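Variant surface glycoprotein MITAT 1.1 (Trypanosoma brucei brucei, PDB 5LY9) forms a dense coat on the surface of the parasite, and switching among antigenically distinct versions of it lets the trypanosome evade the host immune response. Local coordinates at the glycan on A:Asn266 and the interface of chains A and B. Numbering follows the deposited sequence. Chains: chain A/B, Variant surface glycoprotein MITAT 1.1.

The three contacts lie along the long helical bundle of this N-terminal part of the VSG. The C-alpha centres of contacts 1 and 2 are about 16 Å apart, those of contacts 2 and 3 about 18 Å, and those of contacts 1 and 3 about 32 Å. Helix 24-55 of chain A runs through all three, with A:Lys48, A:Gln40 and A:Ser25. Helix 62-114 of chain A adds A:Phe72 to contact 1 and A:Ala95 to contact 3. The same helix of chain B is the partner in contacts 2 and 3. Helix 24-55 thus packs against the glycan of its own chain and against the neighbouring chain.

Contact 1: the glycan on A:Asn266. Residues chain A 38, 41-42, 44-45, 48, 72, 264, 266, 316, 319-321, 336, 338-339. With NAG (2-acetamido-2-deoxy-beta-D-glucopyranose), chain C; NAG (2-acetamido-2-deoxy-beta-D-glucopyranose), chain D; BMA (beta-D-mannopyranose), chain G; MAN (alpha-D-mannopyranose), chain E; MAN (alpha-D-mannopyranose), chain F.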
loop_
_atom_site.group_PDB
_atom_site.type_symbol
_atom_site.label_atom_id
_atom_site.label_comp_id
_atom_site.label_asym_id
_atom_site.label_seq_id
_atom_site.Cartn_x
_atom_site.Cartn_y
_atom_site.Cartn_z
ATOM N N ASN A 38 -12.965 -4.421 9.026
ATOM C CA ASN A 38 -12.989 -5.315 10.198
ATOM C C ASN A 38 -12.605 -4.617 11.504
ATOM O O ASN A 38 -13.280 -4.777 12.535
ATOM C CB ASN A 38 -12.111 -6.545 10.007
ATOM C CG ASN A 38 -12.744 -7.607 9.124
ATOM O OD1 ASN A 38 -13.898 -7.480 8.657
ATOM N ND2 ASN A 38 -12.021 -8.678 8.942
ATOM N N LYS A 41 -15.585 -2.501 12.402
ATOM C CA LYS A 41 -16.693 -3.271 12.925
ATOM C C LYS A 41 -16.443 -3.603 14.399
ATOM O O LYS A 41 -17.385 -3.636 15.184
ATOM C CB LYS A 41 -16.834 -4.571 12.145
ATOM C CG LYS A 41 -17.375 -4.314 10.750
ATOM C CD LYS A 41 -17.522 -5.637 10.003
ATOM C CE LYS A 41 -18.033 -5.357 8.590
ATOM N NZ LYS A 41 -18.032 -6.601 7.805
ATOM N N ILE A 42 -15.195 -3.908 14.756
ATOM C CA ILE A 42 -14.867 -4.223 16.150
ATOM C C ILE A 42 -14.908 -2.980 17.001
ATOM O O ILE A 42 -15.382 -3.042 18.184
ATOM C CB ILE A 42 -13.531 -4.982 16.258
ATOM C CG1 ILE A 42 -13.608 -6.320 15.502
ATOM C CG2 ILE A 42 -13.189 -5.377 17.671
ATOM C CD1 ILE A 42 -12.251 -6.923 15.334
ATOM N N ALA A 44 -16.970 -0.554 16.335
ATOM C CA ALA A 44 -18.407 -0.325 16.527
ATOM C C ALA A 44 -18.950 -1.191 17.675
ATOM O O ALA A 44 -19.747 -0.740 18.489
ATOM C CB ALA A 44 -19.156 -0.583 15.260
ATOM N N ALA A 45 -18.486 -2.419 17.784
ATOM C CA ALA A 45 -18.935 -3.289 18.853
ATOM C C ALA A 45 -18.491 -2.768 20.226
ATOM O O ALA A 45 -19.286 -2.782 21.192
ATOM C CB ALA A 45 -18.465 -4.702 18.629
ATOM N N LYS A 48 -20.917 0.005 21.009
ATOM C CA LYS A 48 -22.277 -0.446 21.360
ATOM C C LYS A 48 -22.314 -0.900 22.778
ATOM O O LYS A 48 -23.206 -0.528 23.526
ATOM C CB LYS A 48 -22.810 -1.523 20.407
ATOM C CG LYS A 48 -22.989 -0.955 19.019
ATOM C CD LYS A 48 -23.709 -1.853 18.060
ATOM C CE LYS A 48 -23.205 -1.733 16.651
ATOM N NZ LYS A 48 -24.107 -2.428 15.709
ATOM N N PHE A 72 -13.501 -6.127 22.950
ATOM C CA PHE A 72 -13.578 -5.467 21.647
ATOM C C PHE A 72 -12.590 -4.309 21.546
ATOM O O PHE A 72 -11.962 -4.115 20.502
ATOM C CB PHE A 72 -15.011 -4.929 21.381
ATOM C CG PHE A 72 -16.039 -6.019 21.190
ATOM C CD1 PHE A 72 -15.853 -7.010 20.265
ATOM C CD2 PHE A 72 -17.227 -6.006 21.902
ATOM C CE1 PHE A 72 -16.794 -8.056 20.062
ATOM C CE2 PHE A 72 -18.162 -7.042 21.754
ATOM C CZ PHE A 72 -17.940 -8.050 20.856
ATOM N N TYR A 264 -7.204 -9.276 12.787
ATOM C CA TYR A 264 -8.283 -8.431 12.331
ATOM C C TYR A 264 -9.651 -9.082 12.410
ATOM O O TYR A 264 -10.598 -8.536 11.871
ATOM C CB TYR A 264 -8.026 -7.948 10.862
ATOM C CG TYR A 264 -6.589 -7.524 10.649
ATOM C CD1 TYR A 264 -6.026 -6.471 11.367
ATOM C CD2 TYR A 264 -5.766 -8.199 9.715
ATOM C CE1 TYR A 264 -4.694 -6.148 11.185
ATOM C CE2 TYR A 264 -4.466 -7.841 9.501
ATOM C CZ TYR A 264 -3.892 -6.807 10.241
ATOM O OH TYR A 264 -2.588 -6.450 10.097
ATOM N N ASN A 266 -12.447 -11.481 15.162
ATOM C CA ASN A 266 -12.783 -11.968 16.488
ATOM C C ASN A 266 -12.163 -13.317 16.778
ATOM O O ASN A 266 -11.985 -14.169 15.903
ATOM C CB ASN A 266 -14.299 -12.037 16.618
ATOM C CG ASN A 266 -14.978 -10.647 16.726
ATOM O OD1 ASN A 266 -14.573 -9.754 17.525
ATOM N ND2 ASN A 266 -16.060 -10.490 15.994
ATOM N N LEU A 316 -24.630 -10.011 23.873
ATOM C CA LEU A 316 -24.442 -9.176 22.677
ATOM C C LEU A 316 -25.841 -8.857 22.069
ATOM O O LEU A 316 -26.075 -7.754 21.542
ATOM C CB LEU A 316 -23.568 -9.868 21.686
ATOM C CG LEU A 316 -22.122 -10.097 22.152
ATOM C CD1 LEU A 316 -21.335 -10.973 21.159
ATOM C CD2 LEU A 316 -21.450 -8.795 22.389
ATOM N N VAL A 319 -27.432 -6.079 23.980
ATOM C CA VAL A 319 -26.886 -4.789 23.563
ATOM C C VAL A 319 -27.538 -4.310 22.246
ATOM O O VAL A 319 -27.951 -3.158 22.124
ATOM C CB VAL A 319 -25.343 -4.939 23.432
ATOM C CG1 VAL A 319 -24.743 -3.781 22.708
ATOM C CG2 VAL A 319 -24.752 -5.020 24.822
ATOM N N ASP A 320 -27.598 -5.206 21.281
ATOM C CA ASP A 320 -28.201 -4.921 19.957
ATOM C C ASP A 320 -29.661 -4.442 20.009
ATOM O O ASP A 320 -30.037 -3.546 19.270
ATOM C CB ASP A 320 -28.143 -6.145 19.058
ATOM C CG ASP A 320 -26.746 -6.393 18.483
ATOM O OD1 ASP A 320 -25.867 -5.486 18.542
ATOM O OD2 ASP A 320 -26.539 -7.539 17.992
ATOM N N ALA A 321 -30.437 -4.961 20.945
ATOM C CA ALA A 321 -31.850 -4.620 21.056
ATOM C C ALA A 321 -32.084 -3.280 21.738
ATOM O O ALA A 321 -33.193 -2.744 21.716
ATOM C CB ALA A 321 -32.505 -5.733 21.880
ATOM N N PRO A 336 -32.504 0.758 17.341
ATOM C CA PRO A 336 -31.812 -0.156 18.199
ATOM C C PRO A 336 -30.319 -0.165 17.809
ATOM O O PRO A 336 -29.955 0.051 16.672
ATOM C CB PRO A 336 -32.498 -1.466 17.912
ATOM C CG PRO A 336 -32.898 -1.405 16.503
ATOM C CD PRO A 336 -33.105 0.077 16.185
ATOM N N GLY A 338 -28.282 -2.446 17.383
ATOM C CA GLY A 338 -28.040 -3.407 16.324
ATOM C C GLY A 338 -28.257 -2.834 14.900
ATOM O O GLY A 338 -27.743 -3.410 13.969
ATOM N N LYS A 339 -28.956 -1.723 14.732
ATOM C CA LYS A 339 -29.059 -1.132 13.377
ATOM C C LYS A 339 -28.149 0.038 13.147
ATOM O O LYS A 339 -28.261 0.686 12.097
ATOM C CB LYS A 339 -30.484 -0.699 13.139
ATOM C CG LYS A 339 -31.374 -1.921 12.886
ATOM C CD LYS A 339 -32.830 -1.523 12.929
ATOM C CE LYS A 339 -33.736 -2.457 12.118
ATOM N NZ LYS A 339 -35.146 -2.061 12.376
HETATM C C1 NAG C . -16.849 -9.293 16.026
HETATM C C2 NAG C . -17.298 -8.758 14.675
HETATM C C3 NAG C . -18.278 -7.646 14.809
HETATM C C4 NAG C . -19.441 -8.154 15.673
HETATM C C5 NAG C . -18.915 -8.652 17.010
HETATM C C6 NAG C . -19.972 -9.255 17.946
HETATM C C7 NAG C . -15.707 -8.916 12.830
HETATM C C8 NAG C . -14.510 -8.353 12.115
HETATM N N2 NAG C . -16.142 -8.283 13.924
HETATM O O3 NAG C . -18.773 -7.293 13.524
HETATM O O4 NAG C . -20.294 -7.036 15.903
HETATM O O5 NAG C . -18.001 -9.690 16.765
HETATM O O6 NAG C . -20.759 -10.215 17.224
HETATM O O7 NAG C . -16.246 -9.929 12.445
HETATM C C1 NAG D . -21.627 -7.281 15.512
HETATM C C2 NAG D . -22.473 -6.263 16.215
HETATM C C3 NAG D . -23.931 -6.280 15.754
HETATM C C4 NAG D . -24.020 -6.231 14.226
HETATM C C5 NAG D . -23.124 -7.345 13.701
HETATM C C6 NAG D . -23.102 -7.489 12.191
HETATM C C7 NAG D . -22.172 -5.442 18.475
HETATM C C8 NAG D . -22.336 -5.722 19.929
HETATM N N2 NAG D . -22.503 -6.422 17.668
HETATM O O3 NAG D . -24.697 -5.178 16.315
HETATM O O4 NAG D . -25.405 -6.216 13.723
HETATM O O5 NAG D . -21.755 -7.110 14.124
HETATM O O6 NAG D . -22.677 -6.261 11.662
HETATM O O7 NAG D . -21.707 -4.416 18.044
HETATM C C1 BMA G . -26.248 -7.247 14.263
HETATM C C2 BMA G . -27.694 -7.047 13.858
HETATM C C3 BMA G . -28.517 -8.133 14.512
HETATM C C4 BMA G . -27.996 -9.510 14.153
HETATM C C5 BMA G . -26.516 -9.603 14.499
HETATM C C6 BMA G . -25.935 -10.921 14.025
HETATM O O2 BMA G . -27.824 -7.160 12.441
HETATM O O3 BMA G . -29.885 -7.989 14.137
HETATM O O4 BMA G . -28.650 -10.510 14.937
HETATM O O5 BMA G . -25.820 -8.546 13.839
HETATM O O6 BMA G . -24.525 -10.883 14.264
HETATM C C1 MAN E . -30.778 -8.423 15.177
HETATM C C2 MAN E . -32.084 -8.889 14.563
HETATM C C3 MAN E . -32.721 -7.674 13.931
HETATM C C4 MAN E . -32.891 -6.536 14.938
HETATM C C5 MAN E . -31.638 -6.227 15.782
HETATM C C6 MAN E . -31.961 -5.547 17.120
HETATM O O2 MAN E . -32.918 -9.527 15.570
HETATM O O3 MAN E . -33.955 -8.159 13.381
HETATM O O4 MAN E . -33.213 -5.360 14.221
HETATM O O5 MAN E . -30.983 -7.416 16.152
HETATM O O6 MAN E . -32.176 -6.495 18.219
HETATM C C1 MAN F . -23.878 -12.143 14.057
HETATM C C2 MAN F . -22.378 -11.924 14.277
HETATM C C3 MAN F . -21.795 -11.078 13.149
HETATM C C4 MAN F . -22.150 -11.706 11.803
HETATM C C5 MAN F . -23.657 -11.891 11.681
HETATM C C6 MAN F . -24.071 -12.630 10.408
HETATM O O2 MAN F . -21.784 -13.215 14.338
HETATM O O3 MAN F . -20.373 -10.949 13.259
HETATM O O4 MAN F . -21.667 -10.868 10.749
HETATM O O5 MAN F . -24.129 -12.693 12.757
HETATM O O6 MAN F . -23.407 -13.892 10.381
HETATM O O HOH W 1 -24.192 -8.628 18.350
HETATM O O HOH W 2 -14.331 -11.909 12.961
HETATM O O HOH W 3 -20.052 -3.978 15.097
#
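This N-linked glycan starts with a covalent bond from A:Asn266 ND2 to C1 of NAG (chain C) and probably helps shield this flank of the VSG. The packed part holds the two NAG units, mostly hidden by protein. A:Phe72 CZ touches C6 of NAG (chain C) at 3.7 Å. A:Ala45 CB sits over the centre of one face of the A:Phe72 ring. The same methyl also meets the acetamido carbonyl carbon C7 of NAG (chain D) at 3.8 Å. A:Leu316 splits its branches: CD1 faces C6 of NAG (chain C), CD2 the acetamido methyl C8 of NAG (chain D). A:Lys48 and A:Asp320, probably both charged, grip the O3 hydroxyl of NAG (chain D). A:Lys48 NZ donates to O3 at 2.9 Å. O3 donates to A:Asp320 OD1 at 2.5 Å, meeting it from above the carboxylate plane. Water 1 joins A:Asp320 OD2 to the amide N2 of the same sugar. The mannose end is looser. BMA is only partly hidden, its C2 touching A:Gly338 O. MAN (chain E) is poorly ordered and lies near A:Ala321 and A:Pro336. MAN (chain F) has almost no protein contact. The glycan runs from the loop of A:Asn266 between helices 24-55 and 313-321 to the 3-10 helix 337-339.

Contact 2: the interface of chains A and B. Residues chain A 33, 36-37, 40; chain B 80-81, 84-85.
Helix 24-55 of chain A packs here against helix 62-114 of chain B, in one patch of the two-fold helical dimer interface. B:Lys84 can be followed outward from its backbone. Its CG is anti to the backbone N (chi1 -180°). CB meets the A:Ile36 branch methyl CG2 at 3.8 Å. CG lies against A:Gln33 CB at 3.9 Å. CD passes the backbone O of A:Gln33 at 3.5 Å. The bend at chi3 (76°) then turns CE toward A:Gln40 OE1. The tip NZ donates to that amide oxygen at 2.7 Å, in the carbonyl plane and on a lone pair. NZ also forms a salt bridge with B:Glu81 of its own chain, which is weak as a hydrogen bond. The A:Gln40 amide is used at both ends, which should fix its rotation. Its NE2 donates to B:Glu81 OE1 at 2.9 Å, on the anti lone pair of that oxygen. Beside this polar group, A:Ile36 and B:Leu80 run antiparallel alongside one another, CG2 against CD1. A:Gln33 lies roughly perpendicular to B:Lys84. Its NE2 donates to the backbone O of B:Lys84 at 3.0 Å, from above the carbonyl plane.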
loop_
_atom_site.group_PDB
_atom_site.type_symbol
_atom_site.label_atom_id
_atom_site.label_comp_id
_atom_site.label_asym_id
_atom_site.label_seq_id
_atom_site.Cartn_x
_atom_site.Cartn_y
_atom_site.Cartn_z
ATOM N N GLN A 33 -8.787 -2.360 2.579
ATOM C CA GLN A 33 -10.069 -1.849 2.939
ATOM C C GLN A 33 -10.861 -2.791 3.799
ATOM O O GLN A 33 -11.558 -2.338 4.724
ATOM C CB GLN A 33 -10.908 -1.444 1.705
ATOM C CG GLN A 33 -10.312 -0.245 0.938
ATOM C CD GLN A 33 -10.990 0.055 -0.387
ATOM O OE1 GLN A 33 -11.383 -0.870 -1.086
ATOM N NE2 GLN A 33 -11.192 1.310 -0.693
ATOM N N ILE A 36 -9.400 -2.711 7.308
ATOM C CA ILE A 36 -9.848 -1.536 8.027
ATOM C C ILE A 36 -11.342 -1.662 8.413
ATOM O O ILE A 36 -11.747 -1.357 9.534
ATOM C CB ILE A 36 -9.591 -0.259 7.242
ATOM C CG1 ILE A 36 -8.104 -0.004 7.064
ATOM C CG2 ILE A 36 -10.217 0.886 7.947
ATOM C CD1 ILE A 36 -7.749 1.008 5.963
ATOM N N SER A 37 -12.153 -2.184 7.462
ATOM C CA SER A 37 -13.519 -2.436 7.736
ATOM C C SER A 37 -13.716 -3.349 8.958
ATOM O O SER A 37 -14.543 -3.067 9.805
ATOM C CB SER A 37 -14.216 -3.028 6.514
ATOM O OG SER A 37 -15.549 -3.318 6.811
ATOM N N GLN A 40 -12.916 -1.421 12.071
ATOM C CA GLN A 40 -14.128 -0.612 12.287
ATOM C C GLN A 40 -15.296 -1.299 12.883
ATOM O O GLN A 40 -15.938 -0.711 13.760
ATOM C CB GLN A 40 -14.576 0.166 11.065
ATOM C CG GLN A 40 -13.554 1.199 10.568
ATOM C CD GLN A 40 -14.004 1.748 9.223
ATOM O OE1 GLN A 40 -14.257 0.975 8.278
ATOM N NE2 GLN A 40 -14.139 3.072 9.133
ATOM N N LEU B 80 -10.184 7.450 10.023
ATOM C CA LEU B 80 -9.991 6.076 9.594
ATOM C C LEU B 80 -10.889 5.756 8.377
ATOM O O LEU B 80 -10.464 5.087 7.449
ATOM C CB LEU B 80 -10.256 5.093 10.712
ATOM C CG LEU B 80 -9.895 3.623 10.487
ATOM C CD1 LEU B 80 -8.443 3.386 10.052
ATOM C CD2 LEU B 80 -10.210 2.776 11.739
ATOM N N GLU B 81 -12.142 6.160 8.435
ATOM C CA GLU B 81 -13.005 6.009 7.327
ATOM C C GLU B 81 -12.458 6.682 6.065
ATOM O O GLU B 81 -12.509 6.057 4.987
ATOM C CB GLU B 81 -14.370 6.506 7.679
ATOM C CG GLU B 81 -15.387 6.451 6.482
ATOM C CD GLU B 81 -15.919 5.076 6.173
ATOM O OE1 GLU B 81 -15.470 4.084 6.720
ATOM O OE2 GLU B 81 -16.858 5.031 5.321
ATOM N N LYS B 84 -9.634 4.534 4.629
ATOM C CA LYS B 84 -10.177 3.340 3.926
ATOM C C LYS B 84 -10.781 3.746 2.580
ATOM O O LYS B 84 -10.504 3.131 1.560
ATOM C CB LYS B 84 -11.282 2.697 4.758
ATOM C CG LYS B 84 -11.903 1.462 4.125
ATOM C CD LYS B 84 -12.999 0.864 4.972
ATOM C CE LYS B 84 -14.290 1.669 4.905
ATOM N NZ LYS B 84 -15.300 1.053 5.770
ATOM N N THR B 85 -11.559 4.814 2.569
ATOM C CA THR B 85 -12.359 5.083 1.357
ATOM C C THR B 85 -11.593 5.844 0.287
ATOM O O THR B 85 -11.976 5.785 -0.884
ATOM C CB THR B 85 -13.652 5.827 1.618
ATOM O OG1 THR B 85 -13.348 7.099 2.198
ATOM C CG2 THR B 85 -14.615 5.080 2.537
#

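Contact 3: the interface of chains A and B. Residues chain A 25, 95, 149-152; chain B 89, 92-93, 96.
Helix 24-55, helix 62-114 and the loop segment 149-152 of chain A meet helix 62-114 of chain B. This is part of the helical dimer interface of an A-type variant surface glycoprotein. B:Arg96 is the main side chain on the chain B side. Its CG takes the crowded position between the backbone N and the carbonyl carbon (chi1 73°), and the chain bends at chi2 (93°). This course takes the guanidinium to the chain A loop. NH2 donates to the backbone O of A:Pro150 at 2.9 Å. The bond is fairly straight, 162° at the hydrogen. The oxygen lies at the edge of the guanidinium, in its plane, while the donor stands above the carbonyl plane. A:Thr152 approaches tip to tip from another side. Its hydroxyl OG1 is 3.0 Å above one face of the guanidinium, nearer its margin than its middle. Water 4 ties the group together. It is 2.9 Å from B:Arg96 NE and also bonds to A:Thr152 OG1 and A:Pro150 O, so that carbonyl oxygen has both a guanidinium and a water partner. A:Met149 folds its CG against the arginine, 3.7 Å from B:Arg96 CD. Nearer the helices, A:Ser25 CB packs on B:Arg96 CG at 3.8 Å. B:Ile92 turns its branch methyl CG2 to the A:Ala95 methyl CB at 4.0 Å, and the same CG2 also lies against A:Ser25.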
loop_
_atom_site.group_PDB
_atom_site.type_symbol
_atom_site.label_atom_id
_atom_site.label_comp_id
_atom_site.label_asym_id
_atom_site.label_seq_id
_atom_site.Cartn_x
_atom_site.Cartn_y
_atom_site.Cartn_z
ATOM N N SER A 25 -2.363 -4.897 -7.374
ATOM C CA SER A 25 -2.460 -3.613 -6.656
ATOM C C SER A 25 -3.848 -3.381 -6.158
ATOM O O SER A 25 -4.084 -3.028 -4.972
ATOM C CB SER A 25 -1.957 -2.442 -7.483
ATOM O OG SER A 25 -0.586 -2.724 -7.783
ATOM N N ALA A 95 1.924 -5.251 -3.756
ATOM C CA ALA A 95 1.527 -4.362 -4.873
ATOM C C ALA A 95 2.765 -3.916 -5.648
ATOM O O ALA A 95 2.773 -4.028 -6.873
ATOM C CB ALA A 95 0.702 -3.191 -4.379
ATOM N N MET A 149 -0.869 -0.946 -17.243
ATOM C CA MET A 149 -1.278 -1.153 -15.884
ATOM C C MET A 149 -2.614 -0.473 -15.700
ATOM O O MET A 149 -2.768 0.707 -16.071
ATOM C CB MET A 149 -0.248 -0.542 -14.903
ATOM C CG MET A 149 -0.602 -0.611 -13.412
ATOM S SD MET A 149 -0.560 -2.263 -12.768
ATOM C CE MET A 149 1.216 -2.457 -12.525
ATOM N N PRO A 150 -3.631 -1.184 -15.092
ATOM C CA PRO A 150 -4.932 -0.529 -15.013
ATOM C C PRO A 150 -5.017 0.435 -13.823
ATOM O O PRO A 150 -4.135 0.445 -12.957
ATOM C CB PRO A 150 -5.911 -1.681 -14.805
ATOM C CG PRO A 150 -5.065 -2.641 -14.047
ATOM C CD PRO A 150 -3.727 -2.595 -14.765
ATOM N N GLU A 151 -6.070 1.218 -13.805
ATOM C CA GLU A 151 -6.386 2.050 -12.648
ATOM C C GLU A 151 -6.461 1.207 -11.390
ATOM O O GLU A 151 -6.956 0.069 -11.398
ATOM C CB GLU A 151 -7.730 2.754 -12.859
ATOM C CG GLU A 151 -8.184 3.640 -11.715
ATOM C CD GLU A 151 -9.638 4.152 -11.870
ATOM O OE1 GLU A 151 -10.366 3.677 -12.780
ATOM O OE2 GLU A 151 -10.033 5.050 -11.091
ATOM N N THR A 152 -5.969 1.757 -10.276
ATOM C CA THR A 152 -6.020 1.049 -9.014
ATOM C C THR A 152 -7.417 1.272 -8.431
ATOM O O THR A 152 -7.817 2.429 -8.100
ATOM C CB THR A 152 -5.013 1.646 -8.052
ATOM O OG1 THR A 152 -3.721 1.481 -8.571
ATOM C CG2 THR A 152 -5.063 0.973 -6.752
ATOM N N ALA B 89 -5.961 4.063 -1.186
ATOM C CA ALA B 89 -5.812 3.887 -2.631
ATOM C C ALA B 89 -4.778 4.796 -3.246
ATOM O O ALA B 89 -4.012 4.359 -4.119
ATOM C CB ALA B 89 -7.150 4.145 -3.319
ATOM N N ILE B 92 -1.219 3.163 -2.398
ATOM C CA ILE B 92 -0.978 1.956 -3.209
ATOM C C ILE B 92 -0.805 2.347 -4.731
ATOM O O ILE B 92 0.105 1.906 -5.420
ATOM C CB ILE B 92 -2.125 0.967 -3.072
ATOM C CG1 ILE B 92 -2.031 0.342 -1.671
ATOM C CG2 ILE B 92 -1.990 -0.191 -4.091
ATOM C CD1 ILE B 92 -3.243 -0.490 -1.302
ATOM N N ARG B 93 -1.653 3.241 -5.204
ATOM C CA ARG B 93 -1.501 3.756 -6.560
ATOM C C ARG B 93 -0.087 4.293 -6.844
ATOM O O ARG B 93 0.518 3.951 -7.854
ATOM C CB ARG B 93 -2.579 4.803 -6.821
ATOM C CG ARG B 93 -2.507 5.400 -8.240
ATOM C CD ARG B 93 -3.324 6.654 -8.432
ATOM N NE ARG B 93 -3.274 7.153 -9.775
ATOM C CZ ARG B 93 -3.691 8.340 -10.180
ATOM N NH1 ARG B 93 -4.282 9.182 -9.351
ATOM N NH2 ARG B 93 -3.609 8.643 -11.499
ATOM N N ARG B 96 2.682 1.559 -6.702
ATOM C CA ARG B 96 2.673 0.639 -7.849
ATOM C C ARG B 96 2.993 1.357 -9.140
ATOM O O ARG B 96 3.590 0.769 -10.060
ATOM C CB ARG B 96 1.452 -0.231 -7.949
ATOM C CG ARG B 96 0.202 0.505 -8.391
ATOM C CD ARG B 96 0.067 0.405 -9.937
ATOM N NE ARG B 96 -1.196 0.895 -10.475
ATOM C CZ ARG B 96 -1.504 2.172 -10.771
ATOM N NH1 ARG B 96 -0.709 3.176 -10.457
ATOM N NH2 ARG B 96 -2.583 2.461 -11.477
HETATM O O HOH W 4 -3.519 -0.785 -10.532
#